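Local coordinates for CurH (Lyngbya majuscula, PDB 3KG7), which probably dehydrates a beta-hydroxyacyl intermediate carried on an acyl carrier protein, as the dehydratase domain of one module of the curacin polyketide synthase, at residues Thr260-Ile265 against Gly280-Arg285; His35-Asp40 against Lys189-Gln194; Pro241-Ala246 against Leu268-Gln273. One frame throughout, in Å; residues are numbered along the deposited sequence.

Contact 1. Residues Thr260-Ile265 against Gly280-Arg285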
loop_
_atom_site.group_PDB
_atom_site.type_symbol
_atom_site.label_atom_id
_atom_site.label_comp_id
_atom_site.label_asym_id
_atom_site.label_seq_id
_atom_site.Cartn_x
_atom_site.Cartn_y
_atom_site.Cartn_z
ATOM N N THR C 260 14.868 8.044 33.702
ATOM C CA THR C 260 13.615 7.414 33.274
ATOM C C THR C 260 12.924 6.775 34.471
ATOM O O THR C 260 13.593 6.257 35.368
ATOM C CB THR C 260 13.854 6.287 32.236
ATOM O OG1 THR C 260 14.690 5.263 32.803
ATOM C CG2 THR C 260 14.495 6.816 30.959
ATOM N N ARG C 261 11.594 6.811 34.494
ATOM C CA ARG C 261 10.821 6.029 35.466
ATOM C C ARG C 261 10.177 4.859 34.740
ATOM O O ARG C 261 9.546 5.057 33.702
ATOM C CB ARG C 261 9.725 6.864 36.130
ATOM C CG ARG C 261 10.208 8.030 36.956
ATOM C CD ARG C 261 9.041 8.685 37.663
ATOM N NE ARG C 261 8.668 7.973 38.883
ATOM C CZ ARG C 261 9.104 8.285 40.104
ATOM N NH1 ARG C 261 9.936 9.304 40.287
ATOM N NH2 ARG C 261 8.708 7.576 41.151
ATOM N N SER C 262 10.331 3.649 35.273
ATOM C CA SER C 262 9.763 2.456 34.635
ATOM C C SER C 262 8.946 1.622 35.608
ATOM O O SER C 262 9.270 1.552 36.799
ATOM C CB SER C 262 10.863 1.583 34.032
ATOM O OG SER C 262 11.922 2.367 33.516
ATOM N N TYR C 263 7.895 0.981 35.094
ATOM C CA TYR C 263 7.044 0.113 35.918
ATOM C C TYR C 263 6.294 -0.977 35.147
ATOM O O TYR C 263 6.370 -1.056 33.920
ATOM C CB TYR C 263 6.091 0.926 36.827
ATOM C CG TYR C 263 5.240 1.980 36.143
ATOM C CD1 TYR C 263 5.767 3.236 35.821
ATOM C CD2 TYR C 263 3.897 1.736 35.854
ATOM C CE1 TYR C 263 4.982 4.214 35.197
ATOM C CE2 TYR C 263 3.101 2.709 35.233
ATOM C CZ TYR C 263 3.649 3.943 34.907
ATOM O OH TYR C 263 2.869 4.898 34.293
ATOM N N ASP C 264 5.586 -1.822 35.893
ATOM C CA ASP C 264 4.858 -2.967 35.340
ATOM C C ASP C 264 3.381 -2.900 35.682
ATOM O O ASP C 264 3.007 -2.452 36.768
ATOM C CB ASP C 264 5.442 -4.271 35.890
ATOM C CG ASP C 264 6.899 -4.428 35.558
ATOM O OD1 ASP C 264 7.272 -4.173 34.392
ATOM O OD2 ASP C 264 7.673 -4.789 36.470
ATOM N N ILE C 265 2.538 -3.349 34.759
ATOM C CA ILE C 265 1.103 -3.359 35.002
ATOM C C ILE C 265 0.517 -4.702 34.615
ATOM O O ILE C 265 0.752 -5.197 33.510
ATOM C CB ILE C 265 0.363 -2.233 34.228
ATOM C CG1 ILE C 265 0.892 -0.852 34.626
ATOM C CG2 ILE C 265 -1.137 -2.295 34.495
ATOM C CD1 ILE C 265 1.162 0.041 33.467
ATOM N N GLY C 280 7.996 -3.106 31.774
ATOM C CA GLY C 280 9.002 -2.091 31.502
ATOM C C GLY C 280 8.455 -0.828 30.871
ATOM O O GLY C 280 9.134 -0.205 30.055
ATOM N N PHE C 281 7.230 -0.457 31.254
ATOM C CA PHE C 281 6.600 0.781 30.788
ATOM C C PHE C 281 7.402 1.985 31.269
ATOM O O PHE C 281 7.364 2.337 32.451
ATOM C CB PHE C 281 5.140 0.881 31.263
ATOM C CG PHE C 281 4.409 2.099 30.742
ATOM C CD1 PHE C 281 4.165 3.193 31.572
ATOM C CD2 PHE C 281 3.966 2.157 29.418
ATOM C CE1 PHE C 281 3.490 4.332 31.087
ATOM C CE2 PHE C 281 3.287 3.291 28.932
ATOM C CZ PHE C 281 3.050 4.375 29.770
ATOM N N THR C 282 8.127 2.610 30.346
ATOM C CA THR C 282 9.068 3.665 30.705
ATOM C C THR C 282 8.601 5.052 30.254
ATOM O O THR C 282 8.251 5.258 29.085
ATOM C CB THR C 282 10.472 3.362 30.143
ATOM O OG1 THR C 282 10.831 2.007 30.446
ATOM C CG2 THR C 282 11.506 4.300 30.745
ATOM N N VAL C 283 8.581 5.991 31.194
ATOM C CA VAL C 283 8.303 7.387 30.877
ATOM C C VAL C 283 9.580 8.214 31.017
ATOM O O VAL C 283 10.463 7.875 31.801
ATOM C CB VAL C 283 7.163 7.979 31.752
ATOM C CG1 VAL C 283 5.826 7.320 31.406
ATOM C CG2 VAL C 283 7.474 7.835 33.246
ATOM N N LYS C 284 9.686 9.281 30.234
ATOM C CA LYS C 284 10.823 10.191 30.333
ATOM C C LYS C 284 10.343 11.639 30.268
ATOM O O LYS C 284 9.362 11.949 29.580
ATOM C CB LYS C 284 11.852 9.904 29.233
ATOM C CG LYS C 284 13.199 10.607 29.422
ATOM C CD LYS C 284 14.151 10.348 28.259
ATOM C CE LYS C 284 13.801 11.191 27.039
ATOM N NZ LYS C 284 14.831 11.078 25.971
ATOM N N ARG C 285 11.031 12.517 30.993
ATOM C CA ARG C 285 10.713 13.945 31.001
ATOM C C ARG C 285 10.787 14.534 29.589
ATOM O O ARG C 285 11.766 14.326 28.866
ATOM C CB ARG C 285 11.657 14.694 31.942
ATOM C CG ARG C 285 11.590 14.242 33.395
ATOM C CD ARG C 285 10.544 15.010 34.206
ATOM N NE ARG C 285 10.918 16.409 34.435
ATOM C CZ ARG C 285 10.513 17.148 35.468
ATOM N NH1 ARG C 285 9.724 16.635 36.404
ATOM N NH2 ARG C 285 10.908 18.409 35.569
#

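Contact 2. Residues His35-Asp40 against Lys189-Gln194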
loop_
_atom_site.group_PDB
_atom_site.type_symbol
_atom_site.label_atom_id
_atom_site.label_comp_id
_atom_site.label_asym_id
_atom_site.label_seq_id
_atom_site.Cartn_x
_atom_site.Cartn_y
_atom_site.Cartn_z
ATOM N N HIS C 35 -11.302 10.712 14.652
ATOM C CA HIS C 35 -10.917 10.249 15.970
ATOM C C HIS C 35 -11.114 11.348 17.010
ATOM O O HIS C 35 -10.132 11.857 17.555
ATOM C CB HIS C 35 -9.441 9.862 15.952
ATOM C CG HIS C 35 -9.140 8.653 15.129
ATOM N ND1 HIS C 35 -9.063 7.388 15.670
ATOM C CD2 HIS C 35 -8.889 8.516 13.806
ATOM C CE1 HIS C 35 -8.790 6.520 14.711
ATOM N NE2 HIS C 35 -8.682 7.179 13.570
ATOM N N PRO C 36 -12.377 11.708 17.309
ATOM C CA PRO C 36 -12.621 12.775 18.267
ATOM C C PRO C 36 -11.970 12.560 19.624
ATOM O O PRO C 36 -11.740 13.532 20.341
ATOM C CB PRO C 36 -14.146 12.777 18.412
ATOM C CG PRO C 36 -14.591 11.476 17.894
ATOM C CD PRO C 36 -13.641 11.165 16.791
ATOM N N TRP C 37 -11.677 11.310 19.972
ATOM C CA TRP C 37 -11.110 10.993 21.290
ATOM C C TRP C 37 -9.769 11.667 21.550
ATOM O O TRP C 37 -9.460 12.001 22.687
ATOM C CB TRP C 37 -10.992 9.482 21.508
ATOM C CG TRP C 37 -10.099 8.750 20.539
ATOM C CD1 TRP C 37 -10.459 8.225 19.328
ATOM C CD2 TRP C 37 -8.710 8.445 20.712
ATOM N NE1 TRP C 37 -9.374 7.621 18.733
ATOM C CE2 TRP C 37 -8.290 7.738 19.564
ATOM C CE3 TRP C 37 -7.774 8.704 21.727
ATOM C CZ2 TRP C 37 -6.976 7.282 19.401
ATOM C CZ3 TRP C 37 -6.465 8.253 21.562
ATOM C CH2 TRP C 37 -6.083 7.544 20.405
ATOM N N ILE C 38 -8.983 11.875 20.498
ATOM C CA ILE C 38 -7.669 12.506 20.653
ATOM C C ILE C 38 -7.816 13.887 21.278
ATOM O O ILE C 38 -7.002 14.294 22.103
ATOM C CB ILE C 38 -6.897 12.604 19.329
ATOM C CG1 ILE C 38 -6.806 11.227 18.677
ATOM C CG2 ILE C 38 -5.502 13.196 19.557
ATOM C CD1 ILE C 38 -6.359 11.272 17.255
ATOM N N GLY C 39 -8.877 14.592 20.902
ATOM C CA GLY C 39 -9.174 15.901 21.460
ATOM C C GLY C 39 -9.376 15.901 22.959
ATOM O O GLY C 39 -9.325 16.951 23.592
ATOM N N ASP C 40 -9.609 14.723 23.533
ATOM C CA ASP C 40 -9.758 14.596 24.980
ATOM C C ASP C 40 -8.521 13.998 25.674
ATOM O O ASP C 40 -8.547 13.739 26.881
ATOM C CB ASP C 40 -11.052 13.849 25.334
ATOM C CG ASP C 40 -12.295 14.746 25.250
ATOM O OD1 ASP C 40 -12.192 15.984 25.438
ATOM O OD2 ASP C 40 -13.390 14.199 24.997
ATOM N N LYS C 189 -18.442 6.360 28.790
ATOM C CA LYS C 189 -19.736 6.486 28.120
ATOM C C LYS C 189 -19.634 7.275 26.807
ATOM O O LYS C 189 -20.271 6.920 25.813
ATOM C CB LYS C 189 -20.752 7.129 29.066
ATOM C CG LYS C 189 -22.146 7.307 28.484
ATOM C CD LYS C 189 -22.868 8.465 29.162
ATOM C CE LYS C 189 -24.123 8.849 28.412
ATOM N NZ LYS C 189 -24.570 10.204 28.805
ATOM N N ALA C 190 -18.816 8.326 26.814
ATOM C CA ALA C 190 -18.593 9.156 25.635
ATOM C C ALA C 190 -17.853 8.417 24.520
ATOM O O ALA C 190 -18.004 8.737 23.345
ATOM C CB ALA C 190 -17.841 10.421 26.024
ATOM N N LEU C 191 -17.070 7.413 24.899
ATOM C CA LEU C 191 -16.243 6.660 23.957
ATOM C C LEU C 191 -16.954 5.456 23.338
ATOM O O LEU C 191 -16.658 5.082 22.208
ATOM C CB LEU C 191 -14.953 6.216 24.652
ATOM C CG LEU C 191 -13.762 5.807 23.780
ATOM C CD1 LEU C 191 -13.135 7.010 23.086
ATOM C CD2 LEU C 191 -12.738 5.077 24.632
ATOM N N ALA C 192 -17.891 4.868 24.080
ATOM C CA ALA C 192 -18.604 3.637 23.681
ATOM C C ALA C 192 -18.907 3.451 22.181
ATOM O O ALA C 192 -18.699 2.365 21.649
ATOM C CB ALA C 192 -19.884 3.465 24.511
ATOM N N PHE C 193 -19.381 4.502 21.508
ATOM C CA PHE C 193 -19.770 4.434 20.089
ATOM C C PHE C 193 -18.601 4.169 19.148
ATOM O O PHE C 193 -18.782 3.655 18.042
ATOM C CB PHE C 193 -20.450 5.738 19.656
ATOM C CG PHE C 193 -20.752 5.821 18.170
ATOM C CD1 PHE C 193 -22.004 5.458 17.679
ATOM C CD2 PHE C 193 -19.790 6.281 17.265
ATOM C CE1 PHE C 193 -22.297 5.548 16.311
ATOM C CE2 PHE C 193 -20.069 6.363 15.891
ATOM C CZ PHE C 193 -21.329 6.005 15.415
ATOM N N GLN C 194 -17.409 4.551 19.578
ATOM C CA GLN C 194 -16.226 4.506 18.717
ATOM C C GLN C 194 -15.549 3.141 18.676
ATOM O O GLN C 194 -14.682 2.900 17.830
ATOM C CB GLN C 194 -15.200 5.562 19.151
ATOM C CG GLN C 194 -15.780 6.969 19.282
ATOM C CD GLN C 194 -14.721 8.050 19.218
ATOM O OE1 GLN C 194 -14.041 8.205 18.203
ATOM N NE2 GLN C 194 -14.586 8.816 20.296
#

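Contact 3. Residues Pro241-Ala246 against Leu268-Gln273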
loop_
_atom_site.group_PDB
_atom_site.type_symbol
_atom_site.label_atom_id
_atom_site.label_comp_id
_atom_site.label_asym_id
_atom_site.label_seq_id
_atom_site.Cartn_x
_atom_site.Cartn_y
_atom_site.Cartn_z
ATOM N N PRO C 241 -12.680 -7.092 28.769
ATOM C CA PRO C 241 -14.090 -7.076 29.125
ATOM C C PRO C 241 -14.552 -5.635 29.347
ATOM O O PRO C 241 -13.721 -4.717 29.359
ATOM C CB PRO C 241 -14.128 -7.846 30.447
ATOM C CG PRO C 241 -12.778 -8.462 30.600
ATOM C CD PRO C 241 -11.848 -7.582 29.877
ATOM N N SER C 242 -15.859 -5.443 29.525
ATOM C CA SER C 242 -16.439 -4.106 29.706
ATOM C C SER C 242 -15.888 -3.415 30.950
ATOM O O SER C 242 -15.832 -2.183 31.016
ATOM C CB SER C 242 -17.965 -4.194 29.773
ATOM O OG SER C 242 -18.372 -5.194 30.694
ATOM N N ARG C 243 -15.475 -4.228 31.919
ATOM C CA ARG C 243 -14.864 -3.754 33.156
ATOM C C ARG C 243 -13.707 -4.675 33.568
ATOM O O ARG C 243 -13.854 -5.899 33.594
ATOM C CB ARG C 243 -15.934 -3.676 34.254
ATOM C CG ARG C 243 -15.413 -3.518 35.674
ATOM C CD ARG C 243 -16.544 -3.592 36.687
ATOM N NE ARG C 243 -17.385 -2.397 36.643
ATOM C CZ ARG C 243 -18.330 -2.105 37.533
ATOM N NH1 ARG C 243 -18.569 -2.921 38.552
ATOM N NH2 ARG C 243 -19.034 -0.988 37.407
ATOM N N PHE C 244 -12.560 -4.072 33.877
ATOM C CA PHE C 244 -11.363 -4.811 34.291
ATOM C C PHE C 244 -10.474 -3.954 35.189
ATOM O O PHE C 244 -10.807 -2.805 35.488
ATOM C CB PHE C 244 -10.575 -5.303 33.076
ATOM C CG PHE C 244 -10.033 -4.197 32.209
ATOM C CD1 PHE C 244 -8.711 -3.782 32.335
ATOM C CD2 PHE C 244 -10.842 -3.574 31.254
ATOM C CE1 PHE C 244 -8.201 -2.758 31.528
ATOM C CE2 PHE C 244 -10.339 -2.551 30.445
ATOM C CZ PHE C 244 -9.015 -2.146 30.584
ATOM N N TYR C 245 -9.339 -4.514 35.601
ATOM C CA TYR C 245 -8.452 -3.860 36.558
ATOM C C TYR C 245 -7.009 -3.742 36.057
ATOM O O TYR C 245 -6.541 -4.566 35.263
ATOM C CB TYR C 245 -8.488 -4.604 37.901
ATOM C CG TYR C 245 -9.864 -4.660 38.540
ATOM C CD1 TYR C 245 -10.289 -3.660 39.418
ATOM C CD2 TYR C 245 -10.742 -5.715 38.267
ATOM C CE1 TYR C 245 -11.547 -3.703 40.001
ATOM C CE2 TYR C 245 -12.008 -5.767 38.848
ATOM C CZ TYR C 245 -12.401 -4.755 39.711
ATOM O OH TYR C 245 -13.645 -4.796 40.292
ATOM N N ALA C 246 -6.316 -2.708 36.523
ATOM C CA ALA C 246 -4.886 -2.556 36.280
ATOM C C ALA C 246 -4.176 -2.606 37.623
ATOM O O ALA C 246 -4.471 -1.806 38.514
ATOM C CB ALA C 246 -4.595 -1.253 35.561
ATOM N N LEU C 268 -6.124 -7.439 34.915
ATOM C CA LEU C 268 -6.948 -8.454 35.575
ATOM C C LEU C 268 -8.410 -8.283 35.191
ATOM O O LEU C 268 -8.918 -7.162 35.188
ATOM C CB LEU C 268 -6.824 -8.340 37.094
ATOM C CG LEU C 268 -5.455 -8.397 37.779
ATOM C CD1 LEU C 268 -5.516 -7.636 39.079
ATOM C CD2 LEU C 268 -5.007 -9.827 38.025
ATOM N N ASP C 269 -9.087 -9.390 34.879
ATOM C CA ASP C 269 -10.511 -9.346 34.506
ATOM C C ASP C 269 -11.454 -9.146 35.714
ATOM O O ASP C 269 -10.999 -8.844 36.827
ATOM C CB ASP C 269 -10.920 -10.559 33.637
ATOM C CG ASP C 269 -10.776 -11.911 34.359
ATOM O OD1 ASP C 269 -10.553 -12.924 33.660
ATOM O OD2 ASP C 269 -10.904 -11.983 35.599
ATOM N N GLU C 270 -12.758 -9.308 35.476
ATOM C CA GLU C 270 -13.805 -9.128 36.496
ATOM C C GLU C 270 -13.601 -10.003 37.740
ATOM O O GLU C 270 -13.876 -9.566 38.865
ATOM C CB GLU C 270 -15.190 -9.411 35.888
ATOM C CG GLU C 270 -16.386 -8.855 36.690
ATOM C CD GLU C 270 -16.748 -7.410 36.332
ATOM O OE1 GLU C 270 -16.607 -7.031 35.143
ATOM O OE2 GLU C 270 -17.190 -6.656 37.233
ATOM N N THR C 271 -13.132 -11.233 37.523
ATOM C CA THR C 271 -12.907 -12.200 38.607
ATOM C C THR C 271 -11.590 -11.933 39.337
ATOM O O THR C 271 -11.433 -12.296 40.500
ATOM C CB THR C 271 -12.946 -13.671 38.092
ATOM O OG1 THR C 271 -14.247 -13.964 37.569
ATOM C CG2 THR C 271 -12.638 -14.669 39.206
ATOM N N GLY C 272 -10.658 -11.279 38.654
ATOM C CA GLY C 272 -9.334 -11.030 39.207
ATOM C C GLY C 272 -8.276 -11.893 38.542
ATOM O O GLY C 272 -7.138 -11.949 39.007
ATOM N N GLN C 273 -8.656 -12.568 37.456
ATOM C CA GLN C 273 -7.724 -13.361 36.656
ATOM C C GLN C 273 -6.943 -12.505 35.680
ATOM O O GLN C 273 -7.520 -11.663 34.993
ATOM C CB GLN C 273 -8.466 -14.450 35.892
ATOM C CG GLN C 273 -8.743 -15.677 36.742
ATOM C CD GLN C 273 -9.566 -16.718 36.022
ATOM O OE1 GLN C 273 -9.859 -16.583 34.827
ATOM N NE2 GLN C 273 -9.950 -17.768 36.747
#

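Contact 1. Residues Thr260-Ile265 against Gly280-Arg285
Tyr263 holds CG in the crowded position between its backbone N and carbonyl carbon (chi1 52°), whereas Phe281, directly across the strand pair, swings CG anti to its backbone N (chi1 -176°). As a directly opposed pair they leave the same face of the sheet, and these torsions lay the rings side by side. Phe281 turns its edge to the face of Tyr263 in an offset edge-to-face pair, with planes at 70°. Phe281 CD1 lies 3.5 Å from Tyr263 CZ, so the phenol end of the tyrosine carries the contact; its OH is hydrogen-bonded to the carbonyl of Thr209. Beneath the rings, Tyr263 N donates to Phe281 O (3.0 Å) from above the carbonyl plane, and Phe281 N returns a bond to Tyr263 O that lies in the plane. Arg261 and Val283 form the next hydrogen-bonded pair, Val283 N meeting Arg261 O at 2.8 Å nearly along the C=O axis. Arg261 adds only its CB against Val283 CG2 before its chain leads off to a salt bridge with Asp214 and a cation-pi contact with Phe218. On the other face, Thr282 CG2 packs on Thr260 CB (3.4 Å), while Thr282 OG1 accepts a weak bond from Ser262 OG and donates to Gly280 O. Asp264 OD1 takes Gly280 N at 2.9 Å, almost along its C-O axis, and so ties down the corner the chain turns at Gly280. Gly280, at positive phi, and Phe281 both face Tyr263, a G1 beta bulge in an antiparallel hairpin of the double hotdog fold.

Contact 2. Residues His35-Asp40 against Lys189-Gln194
Gln194 points its CB toward residues 35-40 and sets CG anti to its own carbonyl carbon (chi1 -52°), after which the chain runs extended and meets Pro36 tip to tip. CD comes first, 3.7 Å from Pro36 CG. OE1 then settles against the pyrrolidine ring, 3.3 Å from Pro36 CD, and also stands in the plane of the Trp37 indole, at its edge, 3.8 Å from Trp37 CD1. The other branch, NE2, lies beside Pro36 CG at 3.6 Å. No hydrogen bond joins the two segments; across this contact the amide meets its neighbours by packing alone, its plane 57° from the indole; Met167 also touches the side chain. These loops appear to belong to the two halves of the double hotdog, 35-40 following strand 24-30 of the first and 189-194 following strand 181-186 of the second, so the contact probably bridges them. Trp37 has its CG in the crowded position between backbone N and carbonyl carbon (chi1 61°), and its CB is met by Leu191 CD1 at 3.6 Å. The indole is fixed from several directions: Ile38 CG1 sits over one face, His201 makes an edge-to-face pair with it, and Trp37 NE1 donates to His35 ND1 (3.1 Å) in the imidazole plane. His35 NE2 is hydrogen-bonded to Gln28 OE1, consistent with a proton on NE2. Within the second loop, Gln194 N is bonded to Leu191 O at 2.8 Å.

Contact 3. Residues Pro241-Ala246 against Leu268-Gln273
Two backbone hydrogen bonds between Tyr245 and Leu268 make the last regular pairing at this end of the strands. Tyr245 N reaches Leu268 O at 2.7 Å, nearly along the C=O axis, while Leu268 N meets Tyr245 O at 2.9 Å from above the carbonyl plane. Both side chains lie on one face, touching through their CB atoms. Past Leu268 the chain turns back on itself, and several of its polar groups are satisfied from within. Asp269 N donates to Gln273 O (2.8 Å), and Gly272 N gives a weak bond to Asp269 O. With helical angles at Glu270 and Thr271 and positive phi at Gly272 (108°), this is a 3:5 hairpin, a type I turn with a G1 bulge. Asp269 carries CG in the crowded position between backbone N and carbonyl carbon (chi1 63°), which puts OD2 over the turn. There it takes Gln273 N at 3.0 Å from above the carboxylate plane, together with weak bonds from Thr271 N and Gly272 N, so three amides converge on one oxygen. Asp269 O, for its part, lies in the plane of the Tyr245 ring, 3.5 Å from CD2. On the more exposed side Arg243 and Glu270 cross obliquely, their flat groups 27° apart. Glu270 OE2 rests on Arg243 CD at 3.2 Å but stays 4.2 Å from Arg243 NH1, beyond a salt bridge, so any attraction is probably modest. Arg243 NE has a weak, long ion pair with Glu184. Strand 243-255 lies between strand 260-268 and strand 181-186, where the backbones of Phe244 and Ala246 are hydrogen-bonded to those of Ile185 and Leu183, while Phe275 of strand 274-286 packs on Pro241, Phe244 and Asp269.

Overall arrangement
Contacts 1 and 3 hold one run of neighbouring antiparallel strands: strand 260-268 pairs with 274-286 in contact 1 and with 243-255 in contact 3, and the two touch where Ile265 packs on Ala246. Contact 1 is buried and mixes backbone pairing with aromatic packing; contact 3, near the far end of the same strands, is only partly buried, pairs its backbones at one residue pair and otherwise spends polar groups on a turn, with charged side chains toward solvent. Contact 2, also buried, lies on the opposite side of the chain's centre from contact 1, about 26 Å between centres. It joins loops, apparently of the two hotdog halves, by side-chain packing, without hydrogen bonds between its segments.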